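Local coordinates for F5/8 type C domain protein (Bacteroides ovatus, PDB 4ZRX), which probably hydrolyses alpha-L-fucosidic linkages, carrying a TIM-barrel fucosidase domain and a C-terminal F5/8 type C domain that may bind sugar, at residues K10-P15 and V24-R29; V179-F184 and V216-G221; V224-N229 and V261-E266; L244-Y249 and E279-P284. All blocks are in the same frame, centred on the assembly; numbering follows the deposited sequence. Where two conformers were deposited one is given.

Contact 1: residues K10-P15 and V24-R29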
loop_
_atom_site.group_PDB
_atom_site.type_symbol
_atom_site.label_atom_id
_atom_site.label_comp_id
_atom_site.label_asym_id
_atom_site.label_seq_id
_atom_site.Cartn_x
_atom_site.Cartn_y
_atom_site.Cartn_z
ATOM N N LYS A 10 -2.845 13.779 -22.254
ATOM C CA LYS A 10 -2.314 12.402 -22.055
ATOM C C LYS A 10 -0.950 12.099 -22.608
ATOM O O LYS A 10 -0.199 11.313 -22.006
ATOM C CB LYS A 10 -3.337 11.331 -22.489
ATOM C CG LYS A 10 -3.031 9.937 -22.011
ATOM C CD LYS A 10 -4.188 8.996 -22.390
ATOM C CE LYS A 10 -3.812 7.518 -22.295
ATOM N NZ LYS A 10 -5.015 6.665 -22.578
ATOM N N HIS A 11 -0.606 12.709 -23.744
ATOM C CA HIS A 11 0.694 12.499 -24.381
ATOM C C HIS A 11 1.159 13.746 -25.075
ATOM O O HIS A 11 0.331 14.492 -25.614
ATOM C CB HIS A 11 0.549 11.313 -25.348
ATOM C CG HIS A 11 1.755 11.022 -26.162
ATOM N ND1 HIS A 11 1.729 11.092 -27.539
ATOM C CD2 HIS A 11 3.007 10.635 -25.827
ATOM C CE1 HIS A 11 2.919 10.761 -28.011
ATOM N NE2 HIS A 11 3.711 10.474 -26.998
ATOM N N VAL A 12 2.456 13.996 -25.009
ATOM C CA VAL A 12 3.070 15.013 -25.825
ATOM C C VAL A 12 4.394 14.496 -26.360
ATOM O O VAL A 12 5.133 13.857 -25.656
ATOM C CB VAL A 12 3.266 16.346 -25.027
ATOM C CG1 VAL A 12 4.188 16.183 -23.777
ATOM C CG2 VAL A 12 3.819 17.425 -25.920
ATOM N N GLU A 13 4.665 14.789 -27.639
ATOM C CA GLU A 13 5.924 14.462 -28.299
ATOM C C GLU A 13 6.766 15.736 -28.373
ATOM O O GLU A 13 6.268 16.759 -28.835
ATOM C CB GLU A 13 5.637 13.965 -29.730
ATOM C CG GLU A 13 4.907 12.634 -29.779
ATOM C CD GLU A 13 3.558 12.670 -30.529
ATOM O OE1 GLU A 13 2.782 13.660 -30.410
ATOM O OE2 GLU A 13 3.253 11.666 -31.193
ATOM N N PHE A 14 8.016 15.695 -27.942
ATOM C CA PHE A 14 8.859 16.862 -28.023
ATOM C C PHE A 14 9.421 16.903 -29.463
ATOM O O PHE A 14 9.820 15.862 -29.997
ATOM C CB PHE A 14 10.012 16.799 -27.043
ATOM C CG PHE A 14 9.597 16.663 -25.621
ATOM C CD1 PHE A 14 8.529 17.411 -25.096
ATOM C CD2 PHE A 14 10.312 15.817 -24.780
ATOM C CE1 PHE A 14 8.162 17.277 -23.752
ATOM C CE2 PHE A 14 9.934 15.680 -23.425
ATOM C CZ PHE A 14 8.863 16.439 -22.926
ATOM N N PRO A 15 9.409 18.083 -30.094
ATOM C CA PRO A 15 10.072 18.224 -31.411
ATOM C C PRO A 15 11.545 17.868 -31.332
ATOM O O PRO A 15 12.174 18.012 -30.288
ATOM C CB PRO A 15 9.919 19.710 -31.741
ATOM C CG PRO A 15 8.802 20.186 -30.911
ATOM C CD PRO A 15 8.740 19.328 -29.681
ATOM N N VAL A 24 10.402 21.550 -20.820
ATOM C CA VAL A 24 9.783 21.904 -19.565
ATOM C C VAL A 24 8.449 22.625 -19.778
ATOM O O VAL A 24 7.484 22.328 -19.087
ATOM C CB VAL A 24 10.733 22.718 -18.678
ATOM C CG1 VAL A 24 10.010 23.351 -17.542
ATOM C CG2 VAL A 24 11.817 21.789 -18.149
ATOM N N ASP A 25 8.411 23.532 -20.756
ATOM C CA ASP A 25 7.199 24.283 -21.092
ATOM C C ASP A 25 6.082 23.345 -21.561
ATOM O O ASP A 25 4.930 23.461 -21.143
ATOM C CB ASP A 25 7.552 25.314 -22.218
ATOM C CG ASP A 25 6.425 26.250 -22.547
ATOM O OD1 ASP A 25 5.479 25.841 -23.224
ATOM O OD2 ASP A 25 6.532 27.449 -22.208
HETATM N N MSE A 26 6.435 22.383 -22.414
HETATM C CA MSE A 26 5.469 21.438 -22.903
HETATM C C MSE A 26 5.043 20.488 -21.767
HETATM O O MSE A 26 3.864 20.198 -21.581
HETATM C CB MSE A 26 6.035 20.681 -24.097
HETATM C CG MSE A 26 6.252 21.629 -25.299
HETATM SE SE MSE A 26 6.992 20.665 -26.808
HETATM C CE MSE A 26 5.337 19.930 -27.506
ATOM N N ALA A 27 6.018 20.037 -21.003
ATOM C CA ALA A 27 5.730 19.117 -19.877
ATOM C C ALA A 27 4.709 19.706 -18.888
ATOM O O ALA A 27 3.834 19.022 -18.370
ATOM C CB ALA A 27 7.034 18.786 -19.120
ATOM N N ALA A 28 4.849 21.010 -18.637
ATOM C CA ALA A 28 3.996 21.715 -17.716
ATOM C C ALA A 28 2.559 21.749 -18.191
ATOM O O ALA A 28 1.648 22.013 -17.395
ATOM C CB ALA A 28 4.532 23.165 -17.498
ATOM N N ARG A 29 2.334 21.540 -19.488
ATOM C CA ARG A 29 0.991 21.654 -20.027
ATOM C C ARG A 29 0.418 20.345 -20.479
ATOM O O ARG A 29 -0.564 20.291 -21.218
ATOM C CB ARG A 29 1.012 22.668 -21.171
ATOM C CG ARG A 29 1.314 24.046 -20.656
ATOM C CD ARG A 29 1.373 25.064 -21.774
ATOM N NE ARG A 29 2.552 24.851 -22.599
ATOM C CZ ARG A 29 2.552 24.394 -23.847
ATOM N NH1 ARG A 29 1.427 24.070 -24.478
ATOM N NH2 ARG A 29 3.704 24.252 -24.484
#

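Contact 2: residues V179-F184 and V216-G221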
loop_
_atom_site.group_PDB
_atom_site.type_symbol
_atom_site.label_atom_id
_atom_site.label_comp_id
_atom_site.label_asym_id
_atom_site.label_seq_id
_atom_site.Cartn_x
_atom_site.Cartn_y
_atom_site.Cartn_z
ATOM N N VAL A 179 -18.152 -0.071 -16.029
ATOM C CA VAL A 179 -16.897 -0.518 -15.511
ATOM C C VAL A 179 -15.940 0.680 -15.536
ATOM O O VAL A 179 -15.753 1.291 -16.601
ATOM C CB VAL A 179 -16.300 -1.641 -16.354
ATOM C CG1 VAL A 179 -14.914 -2.001 -15.882
ATOM C CG2 VAL A 179 -17.200 -2.855 -16.339
ATOM N N HIS A 180 -15.377 1.032 -14.387
ATOM C CA HIS A 180 -14.517 2.215 -14.286
ATOM C C HIS A 180 -13.015 1.935 -14.401
ATOM O O HIS A 180 -12.250 2.856 -14.669
ATOM C CB HIS A 180 -14.835 2.999 -13.049
ATOM C CG HIS A 180 -16.013 3.911 -13.198
ATOM N ND1 HIS A 180 -17.325 3.476 -13.087
ATOM C CD2 HIS A 180 -16.081 5.231 -13.505
ATOM C CE1 HIS A 180 -18.148 4.493 -13.302
ATOM N NE2 HIS A 180 -17.412 5.567 -13.544
ATOM N N GLU A 181 -12.591 0.695 -14.204
ATOM C CA GLU A 181 -11.174 0.374 -14.297
ATOM C C GLU A 181 -11.046 -1.069 -14.742
ATOM O O GLU A 181 -11.786 -1.915 -14.226
ATOM C CB GLU A 181 -10.444 0.615 -12.936
ATOM C CG GLU A 181 -8.935 0.312 -12.912
ATOM C CD GLU A 181 -8.170 0.888 -11.733
ATOM O OE1 GLU A 181 -8.726 1.692 -10.984
ATOM O OE2 GLU A 181 -6.944 0.593 -11.636
ATOM N N VAL A 182 -10.095 -1.319 -15.647
ATOM C CA VAL A 182 -9.730 -2.629 -16.143
ATOM C C VAL A 182 -8.256 -2.839 -15.882
ATOM O O VAL A 182 -7.424 -2.048 -16.355
ATOM C CB VAL A 182 -10.001 -2.784 -17.668
ATOM C CG1 VAL A 182 -9.647 -4.138 -18.120
ATOM C CG2 VAL A 182 -11.490 -2.517 -17.921
ATOM N N TRP A 183 -7.952 -3.826 -15.024
ATOM C CA TRP A 183 -6.610 -4.026 -14.535
ATOM C C TRP A 183 -5.993 -5.195 -15.284
ATOM O O TRP A 183 -6.531 -6.320 -15.238
ATOM C CB TRP A 183 -6.690 -4.357 -13.039
ATOM C CG TRP A 183 -5.705 -3.718 -12.151
ATOM C CD1 TRP A 183 -5.812 -2.476 -11.606
ATOM C CD2 TRP A 183 -4.509 -4.289 -11.582
ATOM N NE1 TRP A 183 -4.776 -2.211 -10.791
ATOM C CE2 TRP A 183 -3.967 -3.307 -10.711
ATOM C CE3 TRP A 183 -3.785 -5.456 -11.799
ATOM C CZ2 TRP A 183 -2.778 -3.514 -9.990
ATOM C CZ3 TRP A 183 -2.635 -5.660 -11.094
ATOM C CH2 TRP A 183 -2.152 -4.717 -10.165
ATOM N N PHE A 184 -4.879 -4.924 -15.967
ATOM C CA PHE A 184 -4.121 -5.940 -16.691
ATOM C C PHE A 184 -2.738 -6.090 -16.078
ATOM O O PHE A 184 -1.797 -5.332 -16.338
ATOM C CB PHE A 184 -4.013 -5.534 -18.164
ATOM C CG PHE A 184 -5.318 -5.542 -18.946
ATOM C CD1 PHE A 184 -6.279 -6.521 -18.771
ATOM C CD2 PHE A 184 -5.489 -4.634 -19.984
ATOM C CE1 PHE A 184 -7.411 -6.554 -19.543
ATOM C CE2 PHE A 184 -6.637 -4.650 -20.797
ATOM C CZ PHE A 184 -7.631 -5.615 -20.564
ATOM N N VAL A 216 -10.684 3.337 -17.288
ATOM C CA VAL A 216 -9.257 3.430 -17.504
ATOM C C VAL A 216 -8.617 2.017 -17.597
ATOM O O VAL A 216 -9.046 1.102 -16.883
ATOM C CB VAL A 216 -8.528 4.256 -16.411
ATOM C CG1 VAL A 216 -8.880 5.724 -16.570
ATOM C CG2 VAL A 216 -8.843 3.764 -15.018
HETATM N N MSE A 217 -7.637 1.881 -18.474
HETATM C CA MSE A 217 -6.860 0.649 -18.646
HETATM C C MSE A 217 -5.588 0.777 -17.845
HETATM O O MSE A 217 -4.768 1.657 -18.072
HETATM C CB MSE A 217 -6.558 0.405 -20.130
HETATM C CG MSE A 217 -5.901 -0.937 -20.407
HETATM SE SE MSE A 217 -5.790 -1.094 -22.317
HETATM C CE MSE A 217 -4.439 -2.416 -22.659
ATOM N N ALA A 218 -5.451 -0.076 -16.818
ATOM C CA ALA A 218 -4.398 0.023 -15.807
ATOM C C ALA A 218 -3.327 -1.055 -15.863
ATOM O O ALA A 218 -3.595 -2.218 -16.180
ATOM C CB ALA A 218 -5.054 -0.011 -14.450
ATOM N N ILE A 219 -2.101 -0.624 -15.537
ATOM C CA ILE A 219 -0.905 -1.436 -15.298
ATOM C C ILE A 219 -0.305 -1.750 -16.659
ATOM O O ILE A 219 0.576 -0.997 -17.122
ATOM C CB ILE A 219 -1.138 -2.669 -14.408
ATOM C CG1 ILE A 219 -2.006 -2.319 -13.200
ATOM C CG2 ILE A 219 0.184 -3.325 -14.064
ATOM C CD1 ILE A 219 -1.481 -1.211 -12.249
HETATM N N MSE A 220 -0.761 -2.808 -17.330
HETATM C CA MSE A 220 -0.430 -3.008 -18.758
HETATM C C MSE A 220 -1.524 -2.240 -19.475
HETATM O O MSE A 220 -2.533 -2.779 -19.952
HETATM C CB MSE A 220 -0.390 -4.488 -19.157
HETATM C CG MSE A 220 0.659 -5.291 -18.493
HETATM SE SE MSE A 220 2.462 -4.587 -18.704
HETATM C CE MSE A 220 2.578 -4.771 -20.581
ATOM N N GLY A 221 -1.339 -0.935 -19.442
ATOM C CA GLY A 221 -2.310 0.048 -19.921
ATOM C C GLY A 221 -1.581 1.387 -19.994
ATOM O O GLY A 221 -0.518 1.540 -19.418
#

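Contact 3: residues V224-N229 and V261-E266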
loop_
_atom_site.group_PDB
_atom_site.type_symbol
_atom_site.label_atom_id
_atom_site.label_comp_id
_atom_site.label_asym_id
_atom_site.label_seq_id
_atom_site.Cartn_x
_atom_site.Cartn_y
_atom_site.Cartn_z
ATOM N N VAL A 224 -3.189 4.185 -16.321
ATOM C CA VAL A 224 -2.816 4.106 -14.897
ATOM C C VAL A 224 -1.556 3.258 -14.766
ATOM O O VAL A 224 -1.475 2.168 -15.326
ATOM C CB VAL A 224 -3.950 3.501 -14.093
ATOM C CG1 VAL A 224 -3.579 3.155 -12.636
ATOM C CG2 VAL A 224 -5.204 4.387 -14.052
ATOM N N ARG A 225 -0.590 3.788 -14.011
ATOM C CA ARG A 225 0.742 3.226 -13.872
ATOM C C ARG A 225 0.851 2.543 -12.505
ATOM O O ARG A 225 0.536 3.141 -11.472
ATOM C CB ARG A 225 1.780 4.358 -13.994
ATOM C CG ARG A 225 3.175 4.062 -13.529
ATOM C CD ARG A 225 4.116 5.172 -13.843
ATOM N NE ARG A 225 3.735 6.425 -13.230
ATOM C CZ ARG A 225 4.148 6.906 -12.065
ATOM N NH1 ARG A 225 4.966 6.227 -11.265
ATOM N NH2 ARG A 225 3.704 8.081 -11.684
ATOM N N TRP A 226 1.409 1.339 -12.505
ATOM C CA TRP A 226 1.748 0.694 -11.259
ATOM C C TRP A 226 2.843 1.485 -10.538
ATOM O O TRP A 226 3.844 1.776 -11.143
ATOM C CB TRP A 226 2.300 -0.678 -11.561
ATOM C CG TRP A 226 2.663 -1.478 -10.332
ATOM C CD1 TRP A 226 1.916 -1.624 -9.239
ATOM C CD2 TRP A 226 3.816 -2.311 -10.150
ATOM N NE1 TRP A 226 2.543 -2.431 -8.316
ATOM C CE2 TRP A 226 3.719 -2.886 -8.868
ATOM C CE3 TRP A 226 4.963 -2.562 -10.918
ATOM C CZ2 TRP A 226 4.681 -3.741 -8.356
ATOM C CZ3 TRP A 226 5.937 -3.452 -10.410
ATOM C CH2 TRP A 226 5.769 -4.032 -9.129
ATOM N N VAL A 227 2.696 1.718 -9.242
ATOM C CA VAL A 227 3.641 2.510 -8.503
ATOM C C VAL A 227 5.028 1.845 -8.519
ATOM O O VAL A 227 5.990 2.575 -8.286
ATOM C CB VAL A 227 3.170 2.816 -7.068
ATOM C CG1 VAL A 227 3.184 1.597 -6.202
ATOM C CG2 VAL A 227 3.973 3.967 -6.454
ATOM N N GLY A 228 5.116 0.500 -8.655
ATOM C CA GLY A 228 6.429 -0.177 -8.762
ATOM C C GLY A 228 6.763 -1.045 -7.601
ATOM O O GLY A 228 7.828 -1.650 -7.568
ATOM N N ASN A 229 5.912 -1.121 -6.609
ATOM C CA ASN A 229 6.022 -2.059 -5.457
ATOM C C ASN A 229 4.641 -2.466 -4.957
ATOM O O ASN A 229 3.655 -1.774 -5.287
ATOM C CB ASN A 229 6.871 -1.464 -4.320
ATOM C CG ASN A 229 6.161 -0.380 -3.582
ATOM O OD1 ASN A 229 5.454 -0.650 -2.633
ATOM N ND2 ASN A 229 6.365 0.834 -3.972
ATOM N N VAL A 261 14.752 3.915 -16.887
ATOM C CA VAL A 261 13.548 3.985 -16.106
ATOM C C VAL A 261 12.799 2.648 -16.189
ATOM O O VAL A 261 12.959 1.837 -17.162
ATOM C CB VAL A 261 12.615 5.133 -16.536
ATOM C CG1 VAL A 261 13.276 6.429 -16.240
ATOM C CG2 VAL A 261 12.198 5.051 -17.977
ATOM N N PHE A 262 12.032 2.395 -15.127
ATOM C CA PHE A 262 11.281 1.154 -15.002
ATOM C C PHE A 262 10.328 1.439 -13.864
ATOM O O PHE A 262 10.506 2.456 -13.156
ATOM C CB PHE A 262 12.230 -0.055 -14.691
ATOM C CG PHE A 262 13.268 0.238 -13.637
ATOM C CD1 PHE A 262 14.495 0.831 -13.956
ATOM C CD2 PHE A 262 13.014 -0.032 -12.309
ATOM C CE1 PHE A 262 15.474 1.122 -12.924
ATOM C CE2 PHE A 262 13.940 0.240 -11.311
ATOM C CZ PHE A 262 15.187 0.822 -11.596
ATOM N N SER A 263 9.317 0.604 -13.693
ATOM C CA SER A 263 8.262 0.924 -12.743
ATOM C C SER A 263 8.698 1.278 -11.322
ATOM O O SER A 263 8.142 2.200 -10.764
ATOM C CB SER A 263 7.211 -0.159 -12.707
ATOM O OG SER A 263 6.672 -0.328 -14.002
ATOM N N LYS A 264 9.682 0.555 -10.772
ATOM C CA LYS A 264 10.173 0.746 -9.456
ATOM C C LYS A 264 11.226 1.907 -9.332
ATOM O O LYS A 264 11.628 2.233 -8.272
ATOM C CB LYS A 264 10.829 -0.568 -8.954
ATOM C CG LYS A 264 11.148 -0.637 -7.481
ATOM C CD LYS A 264 11.743 -2.041 -7.161
ATOM C CE LYS A 264 12.340 -2.144 -5.771
ATOM N NZ LYS A 264 11.331 -2.171 -4.764
ATOM N N ALA A 265 11.625 2.517 -10.443
ATOM C CA ALA A 265 12.714 3.503 -10.394
ATOM C C ALA A 265 12.343 4.707 -9.572
ATOM O O ALA A 265 11.150 5.068 -9.437
ATOM C CB ALA A 265 13.069 3.898 -11.796
ATOM N N GLU A 266 13.383 5.332 -9.058
ATOM C CA GLU A 266 13.207 6.501 -8.203
ATOM C C GLU A 266 12.748 7.739 -8.914
ATOM O O GLU A 266 11.797 8.399 -8.418
ATOM C CB GLU A 266 14.490 6.743 -7.491
ATOM C CG GLU A 266 14.646 5.676 -6.444
ATOM C CD GLU A 266 15.994 5.643 -5.869
ATOM O OE1 GLU A 266 16.917 6.281 -6.470
ATOM O OE2 GLU A 266 16.165 4.889 -4.879
HETATM O O HOH W 1 5.905 3.609 -11.550
HETATM O O HOH W 2 9.162 -3.730 -5.701
#

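Contact 4: residues L244-Y249 and E279-P284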
loop_
_atom_site.group_PDB
_atom_site.type_symbol
_atom_site.label_atom_id
_atom_site.label_comp_id
_atom_site.label_asym_id
_atom_site.label_seq_id
_atom_site.Cartn_x
_atom_site.Cartn_y
_atom_site.Cartn_z
ATOM N N LEU A 244 8.271 7.619 -18.192
ATOM C CA LEU A 244 8.085 6.169 -18.275
ATOM C C LEU A 244 7.070 5.814 -19.351
ATOM O O LEU A 244 5.947 6.256 -19.281
ATOM C CB LEU A 244 7.691 5.571 -16.921
ATOM C CG LEU A 244 7.665 4.032 -16.849
ATOM C CD1 LEU A 244 9.012 3.394 -16.930
ATOM C CD2 LEU A 244 6.897 3.596 -15.540
ATOM N N THR A 245 7.468 4.970 -20.304
ATOM C CA THR A 245 6.645 4.643 -21.436
ATOM C C THR A 245 5.753 3.476 -20.992
ATOM O O THR A 245 6.263 2.425 -20.557
ATOM C CB THR A 245 7.478 4.241 -22.670
ATOM O OG1 THR A 245 8.344 5.303 -23.047
ATOM C CG2 THR A 245 6.534 3.895 -23.820
ATOM N N PRO A 246 4.433 3.617 -21.143
ATOM C CA PRO A 246 3.538 2.490 -20.890
ATOM C C PRO A 246 3.988 1.216 -21.549
ATOM O O PRO A 246 4.358 1.222 -22.741
ATOM C CB PRO A 246 2.188 2.975 -21.427
ATOM C CG PRO A 246 2.227 4.409 -21.126
ATOM C CD PRO A 246 3.662 4.843 -21.409
ATOM N N GLY A 247 3.954 0.129 -20.781
ATOM C CA GLY A 247 4.486 -1.156 -21.221
ATOM C C GLY A 247 3.780 -1.751 -22.430
ATOM O O GLY A 247 4.322 -2.621 -23.116
ATOM N N ILE A 248 2.559 -1.298 -22.695
ATOM C CA ILE A 248 1.792 -1.813 -23.802
ATOM C C ILE A 248 2.281 -1.324 -25.172
ATOM O O ILE A 248 1.803 -1.831 -26.183
ATOM C CB ILE A 248 0.307 -1.513 -23.673
ATOM C CG1 ILE A 248 0.047 -0.002 -23.522
ATOM C CG2 ILE A 248 -0.280 -2.352 -22.522
ATOM C CD1 ILE A 248 -1.318 0.362 -23.890
ATOM N N TYR A 249 3.155 -0.324 -25.193
ATOM C CA TYR A 249 3.619 0.224 -26.442
ATOM C C TYR A 249 4.830 -0.576 -26.863
ATOM O O TYR A 249 5.683 -0.910 -26.050
ATOM C CB TYR A 249 4.022 1.684 -26.290
ATOM C CG TYR A 249 2.929 2.630 -25.886
ATOM C CD1 TYR A 249 1.572 2.309 -25.989
ATOM C CD2 TYR A 249 3.254 3.871 -25.420
ATOM C CE1 TYR A 249 0.591 3.236 -25.590
ATOM C CE2 TYR A 249 2.304 4.767 -25.048
ATOM C CZ TYR A 249 0.991 4.463 -25.130
ATOM O OH TYR A 249 0.088 5.422 -24.779
ATOM N N GLU A 279 9.407 12.223 -25.411
ATOM C CA GLU A 279 7.980 12.318 -25.246
ATOM C C GLU A 279 7.645 12.173 -23.773
ATOM O O GLU A 279 8.503 11.832 -22.979
ATOM C CB GLU A 279 7.253 11.282 -26.091
ATOM C CG GLU A 279 7.688 9.838 -25.893
ATOM C CD GLU A 279 7.022 8.872 -26.841
ATOM O OE1 GLU A 279 5.893 9.134 -27.353
ATOM O OE2 GLU A 279 7.594 7.779 -27.027
ATOM N N LEU A 280 6.406 12.503 -23.435
ATOM C CA LEU A 280 5.983 12.522 -22.063
ATOM C C LEU A 280 4.544 12.083 -21.988
ATOM O O LEU A 280 3.743 12.334 -22.896
ATOM C CB LEU A 280 6.224 13.891 -21.414
ATOM C CG LEU A 280 6.354 13.950 -19.875
ATOM C CD1 LEU A 280 7.722 13.424 -19.463
ATOM C CD2 LEU A 280 6.225 15.425 -19.395
ATOM N N PHE A 281 4.234 11.395 -20.888
ATOM C CA PHE A 281 2.954 10.741 -20.737
ATOM C C PHE A 281 2.268 11.188 -19.464
ATOM O O PHE A 281 2.926 11.238 -18.433
ATOM C CB PHE A 281 3.110 9.203 -20.710
ATOM C CG PHE A 281 3.895 8.646 -21.842
ATOM C CD1 PHE A 281 3.297 8.333 -23.039
ATOM C CD2 PHE A 281 5.252 8.442 -21.715
ATOM C CE1 PHE A 281 4.065 7.846 -24.100
ATOM C CE2 PHE A 281 6.009 7.970 -22.750
ATOM C CZ PHE A 281 5.409 7.676 -23.940
ATOM N N TRP A 282 0.939 11.434 -19.506
ATOM C CA TRP A 282 0.180 11.552 -18.249
ATOM C C TRP A 282 -0.171 10.110 -17.877
ATOM O O TRP A 282 -0.988 9.404 -18.536
ATOM C CB TRP A 282 -1.083 12.428 -18.349
ATOM C CG TRP A 282 -1.630 12.638 -16.956
ATOM C CD1 TRP A 282 -2.477 11.845 -16.294
ATOM C CD2 TRP A 282 -1.248 13.667 -16.031
ATOM N NE1 TRP A 282 -2.630 12.254 -15.010
ATOM C CE2 TRP A 282 -1.924 13.407 -14.826
ATOM C CE3 TRP A 282 -0.418 14.782 -16.106
ATOM C CZ2 TRP A 282 -1.823 14.244 -13.711
ATOM C CZ3 TRP A 282 -0.304 15.616 -14.978
ATOM C CH2 TRP A 282 -1.026 15.331 -13.801
ATOM N N TYR A 283 0.472 9.618 -16.823
ATOM C CA TYR A 283 0.446 8.163 -16.521
ATOM C C TYR A 283 0.611 8.086 -15.032
ATOM O O TYR A 283 1.705 7.933 -14.532
ATOM C CB TYR A 283 1.557 7.507 -17.306
ATOM C CG TYR A 283 1.611 5.991 -17.355
ATOM C CD1 TYR A 283 0.438 5.212 -17.436
ATOM C CD2 TYR A 283 2.838 5.337 -17.444
ATOM C CE1 TYR A 283 0.485 3.835 -17.482
ATOM C CE2 TYR A 283 2.885 3.916 -17.495
ATOM C CZ TYR A 283 1.706 3.190 -17.556
ATOM O OH TYR A 283 1.753 1.800 -17.689
ATOM N N PRO A 284 -0.495 8.210 -14.308
ATOM C CA PRO A 284 -0.425 8.435 -12.887
ATOM C C PRO A 284 -0.394 7.175 -12.064
ATOM O O PRO A 284 -0.947 6.180 -12.444
ATOM C CB PRO A 284 -1.714 9.208 -12.600
ATOM C CG PRO A 284 -2.694 8.636 -13.573
ATOM C CD PRO A 284 -1.863 8.496 -14.821
HETATM O O HOH W 3 9.129 6.092 -25.503
HETATM O O HOH W 4 3.176 -0.809 -18.208
#

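Contact 1: residues K10-P15 and V24-R29
Asp-25 OD1 receives two N-H groups from Arg-29, and the pair lies on the same segment as Met-26, the residue through which helix 20-27 chiefly meets Val-12, Phe-14 and Pro-15. The stronger of these bonds is a salt bridge from Arg-29 NH2 to Asp-25 OD1 at 2.7 Å, nearly in line with the C-O bond and 20° out of the guanidinium plane. The one from Arg-29 NE is weak. Tyr-8 OH also bonds NH2, and Asn-6 O bonds NH1.

No hydrogen bond crosses between the segments, and the contact rests on Met-26, modelled as selenomethionine. A bend at chi3 (82°) sends CE to Val-12 CG2, which it meets at 3.3 Å, closer than two methyl groups normally approach; CE also lies 3.6 Å from Glu-13 O. Met-26 and Pro-15 reach toward each other tip to tip, with Met-26 SE 3.6 Å from Pro-15 CD. The selenium further approaches the rim of Phe-14, 5.3 Å from the ring centroid and 79° off the normal, a Met-aromatic contact of the edge type. Leu-280 of strand 279-290 touches Val-12, Phe-14 and Ala-27, tying helix and strand 11-13 to the same sheet.

The chemistry across the interface is therefore apolar and dispersive, with the ring's rim hydrogens probably facing the electron-rich selenium, while Asp-25 and Arg-29 pair within their own segment.

Contact 2: residues V179-F184 and V216-G221
Ile-219 CG1 sits over the centre of one face of the Trp-183 indole, 3.4 Å from the centroid of the six-membered ring and 15° off its normal, a CH-pi contact. Glu-181 OE2 lies in plane at the indole edge. The Phe-184 ring is met only at its edge within this pair of segments: Met-220 O, buried with no hydrogen-bond partner in the model, is in plane, and Met-217 SE stands 5.2 Å from the centroid in a Met-aromatic contact.

Four backbone bonds, with N-H...O angles of 163-170°, set the parallel pairing, the shortest from Ala-218 N to Val-182 O at 2.8 Å; a less straight one, Met-220 N to Phe-184 O at 2.9 Å, continues it past strand 216-219. Helix 201-211 makes the beta-alpha-beta crossover. A leucine in place of Trp-183 would probably leave Glu-286 OE1 without its N-H mate from NE1 and Ile-219 CG1 without a flat surface to rest on.

CH-pi and selenium contacts thus help to place indole and phenyl, the indole being held as well by NE1 to Glu-286.

Contact 3: residues V224-N229 and V261-E266
The carbonyls of Trp-226 and Ser-263 are bridged by one water, and Gly-228 and Lys-264 by another; no direct hydrogen bond links the segments. Water 1 donates to Trp-226 O and to Ser-263 O, and accepts from Arg-225 NH1 at 2.8 Å, lying in the plane of that guanidinium. Water 2 donates to Gly-228 O at 3.1 Å and accepts from Lys-264 NZ. The bend of the lysine at chi4 (73°) turns NZ to this water.

Close backbone packing comes next. Gly-228 CA gives a CA-H...O contact to Ser-263 O at 3.5 Å. A CB here would collide with Ser-263 O and Lys-264 CA, and at phi 113° it would also be pressed against Val-227 O. Val-227 O and Ser-263 O are two acceptors only 3.3 Å apart, and Arg-235 donates to both, weakly to the serine.

Apolar contact is slight: Ser-263 CB approaches Trp-226 CE3 obliquely at 3.7 Å. The indole has Gly-228 N and Asn-229 N above one face, toward the rim, and its NE1 bonds Asp-288.

The arrangement is a type I turn, Phe-262 to Ala-265, laid against the loop that follows strand 225-226, at the C-terminal side of a barrel strand, where TIM-barrel enzymes place their active sites.

Contact 4: residues L244-Y249 and E279-P284
A type I turn from Pro-246 to Tyr-249, in the loop between strand 241-242 and helix 252-259, packs on strand 279-290 of the fucosidase barrel. Its leading proline is the central piece. Pro-246 CD lies over the centre of the Phe-281 ring, 3.8 Å from the centroid and 8° off the normal; Pro-246 CG lies likewise over the Tyr-283 ring, 3.7 Å from that centroid. Both are CH-pi contacts; Tyr-283 CG, anti to its backbone N (chi1 -170°), starts its ring toward the proline.

Phe-281 has further neighbours. Its CE1 meets Tyr-249 CE2 at 3.7 Å, in the plane of the tyrosine ring, with the two planes inclined at 51°, and Leu-244 O comes obliquely to Phe-281 CD2 at 3.3 Å. The Tyr-249 hydroxyl is bonded to Asp-222. An alanine at Phe-281 would probably leave Pro-246 CD and the Tyr-249 edge facing a gap.

Polar links pass through water. Water 3 donates to Thr-245 OG1 and to Glu-279 OE2, each at 2.7 Å, and the glutamate is also salt-bridged to Arg-251. Water 4 lies 2.8 Å from Gly-247 N, from which it accepts, and 3.0 Å from Tyr-283 OH.

In the fold
All four contacts belong to the fucosidase part of the chain and reach one mixed beta-sheet, that of the barrel. Contacts 1 and 2 come in series along the chain, before the others, whereas contacts 3 and 4 alternate their segments. Strand 279-290 is the shared element: it neighbours strand 11-13 of contact 1 and strand 225-226 of contact 3, and it carries half of contact 4. The centres of contacts 3 and 4 are about 11 Å apart, those of contacts 1 and 2 about 24 Å. Contact 2 reaches contact 3 through consecutive strands. The N-terminal segment, the parallel strands and the later loops are thus tied into a single domain.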